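Local coordinates for alcohol dehydrogenase, zinc-containing (Thermotoga maritima, PDB 3IP1), which catalyses the NAD(+)-dependent oxidation of scyllo-inosose to 3-dehydro-scyllo-inosose and probably serves myo-inositol degradation, at residues A[35-40]-A[89-94]; A[233-238]-A[359-364]; A[131-134]-A[138-141]. All blocks are in the same frame, centred on the assembly; numbering follows the deposited sequence.

Contact 1. Residues A[35-40]-A[89-94]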
ATOM      1  N   LYS A  35     -25.300  19.256  23.169  1.00 30.30           N
ATOM      2  CA  LYS A  35     -24.958  20.136  24.283  1.00 30.51           C
ATOM      3  C   LYS A  35     -25.657  21.491  24.175  1.00 30.27           C
ATOM      4  O   LYS A  35     -25.529  22.315  25.079  1.00 29.37           O
ATOM      5  CB  LYS A  35     -23.441  20.383  24.333  1.00 30.59           C
ATOM      6  CG  LYS A  35     -22.602  19.120  24.493  1.00 31.88           C
ATOM      7  CD  LYS A  35     -22.902  18.431  25.821  1.00 35.34           C
ATOM      8  CE  LYS A  35     -21.754  17.526  26.235  1.00 36.63           C
ATOM      9  NZ  LYS A  35     -22.107  16.785  27.471  1.00 39.52           N
ATOM     10  N   VAL A  36     -26.369  21.721  23.068  1.00 29.47           N
ATOM     11  CA  VAL A  36     -26.850  23.061  22.743  1.00 29.41           C
ATOM     12  C   VAL A  36     -28.337  23.138  22.389  1.00 29.66           C
ATOM     13  O   VAL A  36     -29.089  23.911  22.984  1.00 30.14           O
ATOM     14  CB  VAL A  36     -26.020  23.646  21.589  1.00 29.61           C
ATOM     15  CG1 VAL A  36     -26.637  24.960  21.071  1.00 30.18           C
ATOM     16  CG2 VAL A  36     -24.585  23.881  22.046  1.00 28.55           C
ATOM     17  N   TRP A  37     -28.750  22.338  21.410  1.00 28.94           N
ATOM     18  CA  TRP A  37     -30.098  22.407  20.879  1.00 28.21           C
ATOM     19  C   TRP A  37     -31.104  21.641  21.726  1.00 27.97           C
ATOM     20  O   TRP A  37     -30.894  20.478  22.093  1.00 27.47           O
ATOM     21  CB  TRP A  37     -30.135  21.931  19.418  1.00 27.75           C
ATOM     22  CG  TRP A  37     -29.240  22.700  18.487  1.00 27.05           C
ATOM     23  CD1 TRP A  37     -28.096  22.239  17.904  1.00 26.59           C
ATOM     24  CD2 TRP A  37     -29.399  24.064  18.032  1.00 27.21           C
ATOM     25  NE1 TRP A  37     -27.543  23.212  17.111  1.00 26.55           N
ATOM     26  CE2 TRP A  37     -28.317  24.341  17.171  1.00 26.41           C
ATOM     27  CE3 TRP A  37     -30.352  25.072  18.269  1.00 27.87           C
ATOM     28  CZ2 TRP A  37     -28.153  25.589  16.535  1.00 26.45           C
ATOM     29  CZ3 TRP A  37     -30.198  26.307  17.632  1.00 27.53           C
ATOM     30  CH2 TRP A  37     -29.106  26.550  16.769  1.00 26.53           C
ATOM     31  N   ARG A  38     -32.215  22.306  22.010  1.00 27.95           N
ATOM     32  CA  ARG A  38     -33.240  21.778  22.911  1.00 28.37           C
ATOM     33  C   ARG A  38     -34.643  21.914  22.291  1.00 27.72           C
ATOM     34  O   ARG A  38     -34.902  22.866  21.549  1.00 28.22           O
ATOM     35  CB  ARG A  38     -33.164  22.577  24.205  1.00 28.04           C
ATOM     36  CG  ARG A  38     -33.648  21.858  25.422  1.00 30.38           C
ATOM     37  CD  ARG A  38     -33.283  22.672  26.641  1.00 30.87           C
ATOM     38  NE  ARG A  38     -33.605  21.968  27.862  1.00 30.68           N
ATOM     39  CZ  ARG A  38     -33.592  22.534  29.063  1.00 31.34           C
ATOM     40  NH1 ARG A  38     -33.291  23.823  29.193  1.00 29.45           N
ATOM     41  NH2 ARG A  38     -33.893  21.808  30.125  1.00 30.35           N
ATOM     42  N   TYR A  39     -35.531  20.977  22.616  1.00 27.93           N
ATOM     43  CA  TYR A  39     -36.941  20.967  22.170  1.00 28.29           C
ATOM     44  C   TYR A  39     -37.089  21.025  20.649  1.00 29.00           C
ATOM     45  O   TYR A  39     -37.766  21.895  20.128  1.00 28.19           O
ATOM     46  CB  TYR A  39     -37.759  22.097  22.828  1.00 28.39           C
ATOM     47  CG  TYR A  39     -37.476  22.268  24.321  1.00 28.62           C
ATOM     48  CD1 TYR A  39     -37.820  21.273  25.239  1.00 29.17           C
ATOM     49  CD2 TYR A  39     -36.853  23.419  24.801  1.00 28.56           C
ATOM     50  CE1 TYR A  39     -37.547  21.423  26.609  1.00 29.26           C
ATOM     51  CE2 TYR A  39     -36.595  23.584  26.161  1.00 29.97           C
ATOM     52  CZ  TYR A  39     -36.938  22.576  27.050  1.00 28.18           C
ATOM     53  OH  TYR A  39     -36.674  22.745  28.373  1.00 28.70           O
ATOM     54  N   PRO A  40     -36.460  20.080  19.927  1.00 29.60           N
ATOM     55  CA  PRO A  40     -36.530  20.162  18.470  1.00 30.07           C
ATOM     56  C   PRO A  40     -37.942  19.898  17.977  1.00 31.01           C
ATOM     57  O   PRO A  40     -38.701  19.170  18.616  1.00 30.58           O
ATOM     58  CB  PRO A  40     -35.610  19.027  18.021  1.00 30.19           C
ATOM     59  CG  PRO A  40     -35.740  17.999  19.158  1.00 29.27           C
ATOM     60  CD  PRO A  40     -35.791  18.847  20.383  1.00 29.05           C
ATOM     61  N   THR A  89     -24.527  20.991  13.754  1.00 26.70           N
ATOM     62  CA  THR A  89     -25.942  21.302  13.585  1.00 26.85           C
ATOM     63  C   THR A  89     -26.156  22.825  13.541  1.00 26.42           C
ATOM     64  O   THR A  89     -25.698  23.550  14.427  1.00 26.38           O
ATOM     65  CB  THR A  89     -26.780  20.688  14.729  1.00 26.95           C
ATOM     66  OG1 THR A  89     -26.022  20.745  15.945  1.00 27.17           O
ATOM     67  CG2 THR A  89     -27.122  19.227  14.434  1.00 26.50           C
ATOM     68  N   GLY A  90     -26.844  23.291  12.501  1.00 26.22           N
ATOM     69  CA  GLY A  90     -27.143  24.716  12.315  1.00 26.72           C
ATOM     70  C   GLY A  90     -28.635  24.873  12.052  1.00 27.62           C
ATOM     71  O   GLY A  90     -29.072  24.706  10.926  1.00 28.07           O
ATOM     72  N   PHE A  91     -29.414  25.162  13.101  1.00 27.50           N
ATOM     73  CA  PHE A  91     -30.885  25.237  13.021  1.00 26.91           C
ATOM     74  C   PHE A  91     -31.414  26.678  12.958  1.00 26.60           C
ATOM     75  O   PHE A  91     -30.836  27.576  13.582  1.00 26.73           O
ATOM     76  CB  PHE A  91     -31.524  24.499  14.211  1.00 27.04           C
ATOM     77  CG  PHE A  91     -31.171  23.017  14.291  1.00 29.20           C
ATOM     78  CD1 PHE A  91     -31.093  22.230  13.142  1.00 27.64           C
ATOM     79  CD2 PHE A  91     -30.944  22.412  15.531  1.00 29.03           C
ATOM     80  CE1 PHE A  91     -30.772  20.892  13.217  1.00 29.87           C
ATOM     81  CE2 PHE A  91     -30.631  21.063  15.625  1.00 29.59           C
ATOM     82  CZ  PHE A  91     -30.556  20.292  14.463  1.00 30.58           C
ATOM     83  N   PRO A  92     -32.541  26.907  12.252  1.00 26.43           N
ATOM     84  CA  PRO A  92     -33.375  25.905  11.559  1.00 26.39           C
ATOM     85  C   PRO A  92     -32.724  25.433  10.259  1.00 26.30           C
ATOM     86  O   PRO A  92     -31.882  26.135   9.704  1.00 25.91           O
ATOM     87  CB  PRO A  92     -34.674  26.664  11.264  1.00 26.34           C
ATOM     88  CG  PRO A  92     -34.267  28.117  11.229  1.00 26.70           C
ATOM     89  CD  PRO A  92     -33.162  28.249  12.245  1.00 26.42           C
ATOM     90  N   VAL A  93     -33.097  24.246   9.798  1.00 26.37           N
ATOM     91  CA  VAL A  93     -32.509  23.682   8.573  1.00 25.83           C
ATOM     92  C   VAL A  93     -33.508  22.722   7.951  1.00 26.10           C
ATOM     93  O   VAL A  93     -34.298  22.089   8.665  1.00 26.06           O
ATOM     94  CB  VAL A  93     -31.163  22.940   8.893  1.00 25.95           C
ATOM     95  CG1 VAL A  93     -31.412  21.539   9.509  1.00 25.31           C
ATOM     96  CG2 VAL A  93     -30.273  22.851   7.660  1.00 25.24           C
ATOM     97  N   THR A  94     -33.486  22.624   6.627  1.00 26.40           N
ATOM     98  CA  THR A  94     -34.193  21.545   5.935  1.00 26.94           C
ATOM     99  C   THR A  94     -33.389  20.277   6.073  1.00 27.04           C
ATOM    100  O   THR A  94     -32.194  20.238   5.727  1.00 26.84           O
ATOM    101  CB  THR A  94     -34.428  21.874   4.439  1.00 27.53           C
ATOM    102  OG1 THR A  94     -35.245  23.048   4.348  1.00 27.01           O
ATOM    103  CG2 THR A  94     -35.125  20.713   3.696  1.00 26.62           C
TER
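The indole NE1 of Trp37 donates to the carbonyl O of Thr89 over 3.3 Å. The bond is bent, with an N-H...O angle of 144°, and its donor stands above the carbonyl plane instead of on a lone pair. At the indole edge, Thr89 OG1 lies 3.1 Å from Trp37 NE1, while this hydroxyl is hydrogen-bonded to Gly87 O, two residues earlier in the chain. The rest of the contact is aromatic. Phe91 turns a ring edge to one indole face in a T-shaped pair: the centroids of its ring and of the Trp37 five-membered ring are 4.4 Å apart and the planes meet at 58°. Phe91 CD2 comes within 3.4 Å of Trp37 CD2 and CG. Phe91 CB lies over the six-membered ring in a CH-pi contact, 4.0 Å from its centroid and 8° off the normal. With Phe91 CG anti to its carbonyl carbon, CB and ring together span both parts of the indole. Replacing Trp37 with an alanine would probably leave Thr89 O without this donor and open a gap beside the Phe91 ring. Trp12 of strand 3-12 also meets the indole edge-to-face, and Met74 of helix 69-75 touches Thr89 and Phe91. This buried aromatic cluster ties strand 37-38 to the loop leading into strand 93-94, both strands pairing with strand 3-12 in one antiparallel sheet.

Contact 2. Residues A[233-238]-A[359-364]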
ATOM      1  N   LEU A 233     -18.922  -6.422   0.409  1.00 25.64           N
ATOM      2  CA  LEU A 233     -17.883  -7.391   0.696  1.00 26.03           C
ATOM      3  C   LEU A 233     -18.143  -8.746   0.045  1.00 26.33           C
ATOM      4  O   LEU A 233     -17.196  -9.432  -0.319  1.00 26.29           O
ATOM      5  CB  LEU A 233     -17.675  -7.504   2.204  1.00 26.02           C
ATOM      6  CG  LEU A 233     -16.985  -6.246   2.758  1.00 26.87           C
ATOM      7  CD1 LEU A 233     -17.008  -6.193   4.313  1.00 26.38           C
ATOM      8  CD2 LEU A 233     -15.542  -6.137   2.200  1.00 25.91           C
ATOM      9  N   LYS A 234     -19.419  -9.119  -0.131  1.00 26.20           N
ATOM     10  CA  LYS A 234     -19.728 -10.270  -0.971  1.00 26.53           C
ATOM     11  C   LYS A 234     -19.330  -9.999  -2.425  1.00 26.95           C
ATOM     12  O   LYS A 234     -18.616 -10.796  -3.015  1.00 27.85           O
ATOM     13  CB  LYS A 234     -21.192 -10.712  -0.873  1.00 26.20           C
ATOM     14  CG  LYS A 234     -21.430 -12.158  -1.297  1.00 24.58           C
ATOM     15  CD  LYS A 234     -20.559 -13.144  -0.507  1.00 25.72           C
ATOM     16  CE  LYS A 234     -20.687 -14.586  -1.033  1.00 27.58           C
ATOM     17  NZ  LYS A 234     -19.891 -15.553  -0.206  1.00 29.53           N
ATOM     18  N   HIS A 235     -19.754  -8.863  -2.980  1.00 27.39           N
ATOM     19  CA  HIS A 235     -19.330  -8.462  -4.323  1.00 27.78           C
ATOM     20  C   HIS A 235     -17.807  -8.367  -4.458  1.00 27.59           C
ATOM     21  O   HIS A 235     -17.279  -8.573  -5.556  1.00 27.68           O
ATOM     22  CB  HIS A 235     -20.032  -7.171  -4.795  1.00 28.06           C
ATOM     23  CG  HIS A 235     -21.386  -7.425  -5.394  1.00 29.64           C
ATOM     24  ND1 HIS A 235     -22.514  -7.642  -4.625  1.00 30.31           N
ATOM     25  CD2 HIS A 235     -21.784  -7.551  -6.684  1.00 29.65           C
ATOM     26  CE1 HIS A 235     -23.552  -7.866  -5.414  1.00 29.53           C
ATOM     27  NE2 HIS A 235     -23.133  -7.828  -6.667  1.00 32.47           N
ATOM     28  N   ALA A 236     -17.119  -8.106  -3.342  1.00 26.60           N
ATOM     29  CA  ALA A 236     -15.657  -8.001  -3.317  1.00 26.45           C
ATOM     30  C   ALA A 236     -14.949  -9.354  -3.265  1.00 26.22           C
ATOM     31  O   ALA A 236     -13.710  -9.408  -3.274  1.00 25.60           O
ATOM     32  CB  ALA A 236     -15.208  -7.153  -2.140  1.00 26.33           C
ATOM     33  N   GLY A 237     -15.724 -10.431  -3.159  1.00 26.23           N
ATOM     34  CA  GLY A 237     -15.167 -11.786  -3.231  1.00 26.06           C
ATOM     35  C   GLY A 237     -14.921 -12.470  -1.898  1.00 26.65           C
ATOM     36  O   GLY A 237     -14.160 -13.447  -1.829  1.00 25.85           O
ATOM     37  N   ALA A 238     -15.540 -11.953  -0.838  1.00 26.92           N
ATOM     38  CA  ALA A 238     -15.456 -12.593   0.484  1.00 28.46           C
ATOM     39  C   ALA A 238     -16.005 -14.000   0.403  1.00 29.26           C
ATOM     40  O   ALA A 238     -17.156 -14.215  -0.014  1.00 28.78           O
ATOM     41  CB  ALA A 238     -16.209 -11.802   1.538  1.00 28.11           C
ATOM     42  N   SER A 359     -24.274  -2.714 -12.037  1.00 31.33           N
ATOM     43  CA  SER A 359     -23.894  -4.041 -12.475  1.00 32.05           C
ATOM     44  C   SER A 359     -24.587  -5.160 -11.700  1.00 31.85           C
ATOM     45  O   SER A 359     -24.236  -6.318 -11.881  1.00 32.58           O
ATOM     46  CB  SER A 359     -22.383  -4.198 -12.394  1.00 31.56           C
ATOM     47  OG  SER A 359     -22.003  -4.266 -11.038  1.00 34.97           O
ATOM     48  N   GLY A 360     -25.559  -4.836 -10.846  1.00 31.90           N
ATOM     49  CA  GLY A 360     -26.330  -5.879 -10.147  1.00 31.45           C
ATOM     50  C   GLY A 360     -26.505  -5.792  -8.627  1.00 32.05           C
ATOM     51  O   GLY A 360     -27.388  -6.451  -8.076  1.00 32.19           O
HETATM   52  N   MSE A 361     -25.680  -4.999  -7.936  1.00 31.47           N
HETATM   53  CA  MSE A 361     -25.810  -4.858  -6.491  1.00 31.50           C
HETATM   54  C   MSE A 361     -26.968  -3.923  -6.143  1.00 31.66           C
HETATM   55  O   MSE A 361     -26.834  -2.689  -6.168  1.00 31.95           O
HETATM   56  CB  MSE A 361     -24.506  -4.364  -5.856  1.00 30.99           C
HETATM   57  CG  MSE A 361     -24.485  -4.427  -4.324  1.00 30.70           C
HETATM   58 SE   MSE A 361     -22.881  -3.548  -3.593  1.00 31.50          SE
HETATM   59  CE  MSE A 361     -23.446  -1.689  -3.816  1.00 29.17           C
ATOM     60  N   ASP A 362     -28.095  -4.530  -5.796  1.00 31.51           N
ATOM     61  CA  ASP A 362     -29.348  -3.822  -5.557  1.00 31.79           C
ATOM     62  C   ASP A 362     -29.616  -3.568  -4.059  1.00 31.59           C
ATOM     63  O   ASP A 362     -30.099  -4.451  -3.334  1.00 31.97           O
ATOM     64  CB  ASP A 362     -30.517  -4.611  -6.172  1.00 31.79           C
ATOM     65  CG  ASP A 362     -31.859  -3.922  -5.977  1.00 33.55           C
ATOM     66  OD1 ASP A 362     -31.886  -2.742  -5.569  1.00 32.39           O
ATOM     67  OD2 ASP A 362     -32.895  -4.567  -6.240  1.00 36.38           O
HETATM   68  N   MSE A 363     -29.354  -2.347  -3.615  1.00 30.70           N
HETATM   69  CA  MSE A 363     -29.566  -2.000  -2.217  1.00 30.30           C
HETATM   70  C   MSE A 363     -31.032  -1.669  -1.890  1.00 29.80           C
HETATM   71  O   MSE A 363     -31.377  -1.522  -0.719  1.00 29.63           O
HETATM   72  CB  MSE A 363     -28.657  -0.834  -1.805  1.00 30.45           C
HETATM   73  CG  MSE A 363     -27.184  -1.146  -1.833  1.00 31.39           C
HETATM   74 SE   MSE A 363     -26.724  -2.536  -0.561  1.00 35.16          SE
HETATM   75  CE  MSE A 363     -27.485  -1.768   1.046  1.00 32.40           C
ATOM     76  N   THR A 364     -31.881  -1.540  -2.909  1.00 29.39           N
ATOM     77  CA  THR A 364     -33.287  -1.143  -2.696  1.00 29.68           C
ATOM     78  C   THR A 364     -34.052  -2.179  -1.874  1.00 30.28           C
ATOM     79  O   THR A 364     -35.093  -1.863  -1.295  1.00 30.72           O
ATOM     80  CB  THR A 364     -34.066  -0.833  -4.018  1.00 29.49           C
ATOM     81  OG1 THR A 364     -34.242  -2.032  -4.791  1.00 28.35           O
ATOM     82  CG2 THR A 364     -33.338   0.220  -4.845  1.00 29.86           C
TER
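Met361, present as selenomethionine, meets the imidazole of His235 with its CB and CG rather than with its selenium. CB sits over one face of the ring, 3.9 Å from the centroid and 20° off the normal, which is CH-pi geometry. Atom SE is farther, 4.7 Å from the same centroid, and approaches obliquely at 30° from the normal. CG shares the work, lying 3.7 Å from His235 CE1. With CG anti to the backbone N (chi1 -170°), CB and CG both lie along the ring, and the selenium end, bent at chi3, leads away from it. His235 ND1 is hydrogen-bonded to Ala231 O one turn back in its own helix, which probably limits the rotation of the ring and keeps this face turned to Met361. No hydrogen bond crosses between the segments.

The polar bonds lie elsewhere, within the segments or to residues beyond them. Beyond His235 the helix closes in a Schellman motif at Gly237, whose positive phi would jam a CB against the preceding carbonyl. Lys234 NZ bridges this end by donating to Ala238 O at 3.1 Å, in the carbonyl plane. In the other segment Asp362 OD1 accepts from Thr364 N at 2.9 Å, making an Asx turn, and from Thr364 OG1 at 2.6 Å, while Asp362 OD2 pairs with Arg186.

Met361 also touches Ala231 and Ile232 of helix 224-235, which belongs to the Rossmann-type nucleotide-binding domain, Thr197 of helix 194-207 and Leu356 of helix 349-358, so the loop that follows helix 349-358 is packed against three helices on its way to strand 369-371.

Contact 3. Residues A[131-134]-A[138-141]. With CD (cadmium ion), chain E.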
ATOM      1  N   LEU A 131     -19.929  18.523   2.578  1.00 28.42           N
ATOM      2  CA  LEU A 131     -19.648  19.618   1.668  1.00 27.61           C
ATOM      3  C   LEU A 131     -18.236  20.165   1.934  1.00 27.78           C
ATOM      4  O   LEU A 131     -18.057  21.178   2.613  1.00 27.01           O
ATOM      5  CB  LEU A 131     -20.757  20.685   1.728  1.00 27.53           C
ATOM      6  CG  LEU A 131     -22.198  20.127   1.825  1.00 28.27           C
ATOM      7  CD1 LEU A 131     -23.210  21.232   2.091  1.00 26.47           C
ATOM      8  CD2 LEU A 131     -22.621  19.245   0.603  1.00 27.88           C
ATOM      9  N   TRP A 132     -17.239  19.436   1.420  1.00 27.66           N
ATOM     10  CA  TRP A 132     -15.811  19.782   1.543  1.00 27.66           C
ATOM     11  C   TRP A 132     -15.452  21.040   0.737  1.00 28.18           C
ATOM     12  O   TRP A 132     -16.065  21.327  -0.298  1.00 28.07           O
ATOM     13  CB  TRP A 132     -14.936  18.601   1.095  1.00 27.52           C
ATOM     14  CG  TRP A 132     -15.463  17.890  -0.134  1.00 27.45           C
ATOM     15  CD1 TRP A 132     -16.300  16.820  -0.154  1.00 27.25           C
ATOM     16  CD2 TRP A 132     -15.191  18.213  -1.510  1.00 27.93           C
ATOM     17  NE1 TRP A 132     -16.572  16.446  -1.457  1.00 28.38           N
ATOM     18  CE2 TRP A 132     -15.902  17.284  -2.306  1.00 27.60           C
ATOM     19  CE3 TRP A 132     -14.405  19.187  -2.147  1.00 29.32           C
ATOM     20  CZ2 TRP A 132     -15.869  17.310  -3.700  1.00 28.62           C
ATOM     21  CZ3 TRP A 132     -14.357  19.194  -3.548  1.00 29.59           C
ATOM     22  CH2 TRP A 132     -15.086  18.264  -4.298  1.00 28.96           C
ATOM     23  N   CYS A 133     -14.483  21.807   1.228  1.00 29.11           N
ATOM     24  CA  CYS A 133     -14.167  23.118   0.626  1.00 29.45           C
ATOM     25  C   CYS A 133     -13.343  22.969  -0.655  1.00 30.33           C
ATOM     26  O   CYS A 133     -13.524  23.726  -1.599  1.00 31.44           O
ATOM     27  CB  CYS A 133     -13.491  24.061   1.643  1.00 29.39           C
ATOM     28  SG  CYS A 133     -11.717  23.741   2.058  1.00 30.00           S
ATOM     29  N   GLY A 134     -12.454  21.982  -0.705  1.00 30.70           N
ATOM     30  CA  GLY A 134     -11.631  21.791  -1.879  1.00 31.40           C
ATOM     31  C   GLY A 134     -10.281  22.471  -1.807  1.00 31.89           C
ATOM     32  O   GLY A 134      -9.440  22.210  -2.645  1.00 33.26           O
ATOM     33  N   PRO A 138      -6.145  19.143   4.258  1.00 26.80           N
ATOM     34  CA  PRO A 138      -6.705  17.789   3.998  1.00 26.50           C
ATOM     35  C   PRO A 138      -7.348  17.621   2.626  1.00 26.31           C
ATOM     36  O   PRO A 138      -7.136  16.586   1.998  1.00 26.90           O
ATOM     37  CB  PRO A 138      -7.726  17.601   5.127  1.00 25.55           C
ATOM     38  CG  PRO A 138      -7.110  18.348   6.280  1.00 26.43           C
ATOM     39  CD  PRO A 138      -6.507  19.619   5.609  1.00 26.34           C
ATOM     40  N   CYS A 139      -8.119  18.605   2.152  1.00 26.56           N
ATOM     41  CA  CYS A 139      -8.682  18.535   0.786  1.00 26.69           C
ATOM     42  C   CYS A 139      -7.582  18.461  -0.290  1.00 26.27           C
ATOM     43  O   CYS A 139      -7.616  17.597  -1.177  1.00 26.16           O
ATOM     44  CB  CYS A 139      -9.667  19.692   0.506  1.00 26.52           C
ATOM     45  SG  CYS A 139     -11.354  19.474   1.256  1.00 26.93           S
ATOM     46  N   ALA A 140      -6.587  19.331  -0.180  1.00 26.16           N
ATOM     47  CA  ALA A 140      -5.492  19.360  -1.144  1.00 26.43           C
ATOM     48  C   ALA A 140      -4.636  18.094  -1.110  1.00 26.59           C
ATOM     49  O   ALA A 140      -3.968  17.797  -2.081  1.00 26.63           O
ATOM     50  CB  ALA A 140      -4.622  20.609  -0.946  1.00 26.38           C
ATOM     51  N   GLU A 141      -4.644  17.357  -0.001  1.00 27.15           N
ATOM     52  CA  GLU A 141      -3.938  16.062   0.049  1.00 27.92           C
ATOM     53  C   GLU A 141      -4.855  14.909  -0.361  1.00 27.53           C
ATOM     54  O   GLU A 141      -4.430  13.762  -0.348  1.00 27.82           O
ATOM     55  CB  GLU A 141      -3.273  15.788   1.429  1.00 28.87           C
ATOM     56  CG  GLU A 141      -2.209  16.824   1.836  1.00 32.21           C
ATOM     57  CD  GLU A 141      -1.526  16.569   3.206  1.00 37.26           C
ATOM     58  OE1 GLU A 141      -1.663  15.469   3.778  1.00 38.34           O
ATOM     59  OE2 GLU A 141      -0.845  17.498   3.713  1.00 38.84           O
TER
HETATM   60 CD    CD E 500     -11.489  21.362   2.846  1.00 31.11          CD
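Cys133 and Cys139 aim their sulfurs at one metal ion from two sides, as two members of the four-cysteine structural metal site of the zinc-containing alcohol dehydrogenase family. The site holds cadmium here and is a zinc site of the protein; Cys136 and Cys147 complete it. Each SG, of Cys133 and of Cys139, is 2.5 Å from the cadmium, and the two sulfurs stand 4.4 Å apart. They subtend about 122° at the ion, somewhat wider than a regular tetrahedral angle. The two side chains reach it by different torsions: SG of Cys133 lies between its backbone N and carbonyl carbon (chi1 75°), whereas SG of Cys139 is anti to its carbonyl carbon and leaves the short helix 137-140 towards the loop.

Trp132 stands beside the metal site rather than over it. Its CB packs at 3.7 Å from Cys139 SG, and the edge of its ring faces the backbone of Gly134, while its NE1 is bound to Glu128. Another subunit packs here too, with Gly134 of that chain against Trp132.

Gly134 has positive phi, at which a CB would crowd the preceding carbonyl. This turn carries its N-H round to the second sulfur, in a hydrogen bond that would probably ease the negative charge on the thiolate: Gly134 N donates to Cys139 SG at 3.4 Å with an N-H...S angle of 153°.

In the fold
The three contacts share no helix or strand. Contact 1 is the buried one: all its touching residues are enclosed, and aromatic faces and edges with one bent hydrogen bond hold it. Contacts 2 and 3 are only partly buried, and another subunit lies near each. Contact 2 sets a helix of the Rossmann-type part against the loop that leads back towards the other sheet, with no hydrogen bond crossing between its segments. Contact 3 and segment 89-94 of contact 1 both fall in the GroES-like region, but contact 3 is a metal site joining residues close in sequence. Contacts 1 and 2 lie on opposite sides of the chain's centre, their own centres about 37 Å apart.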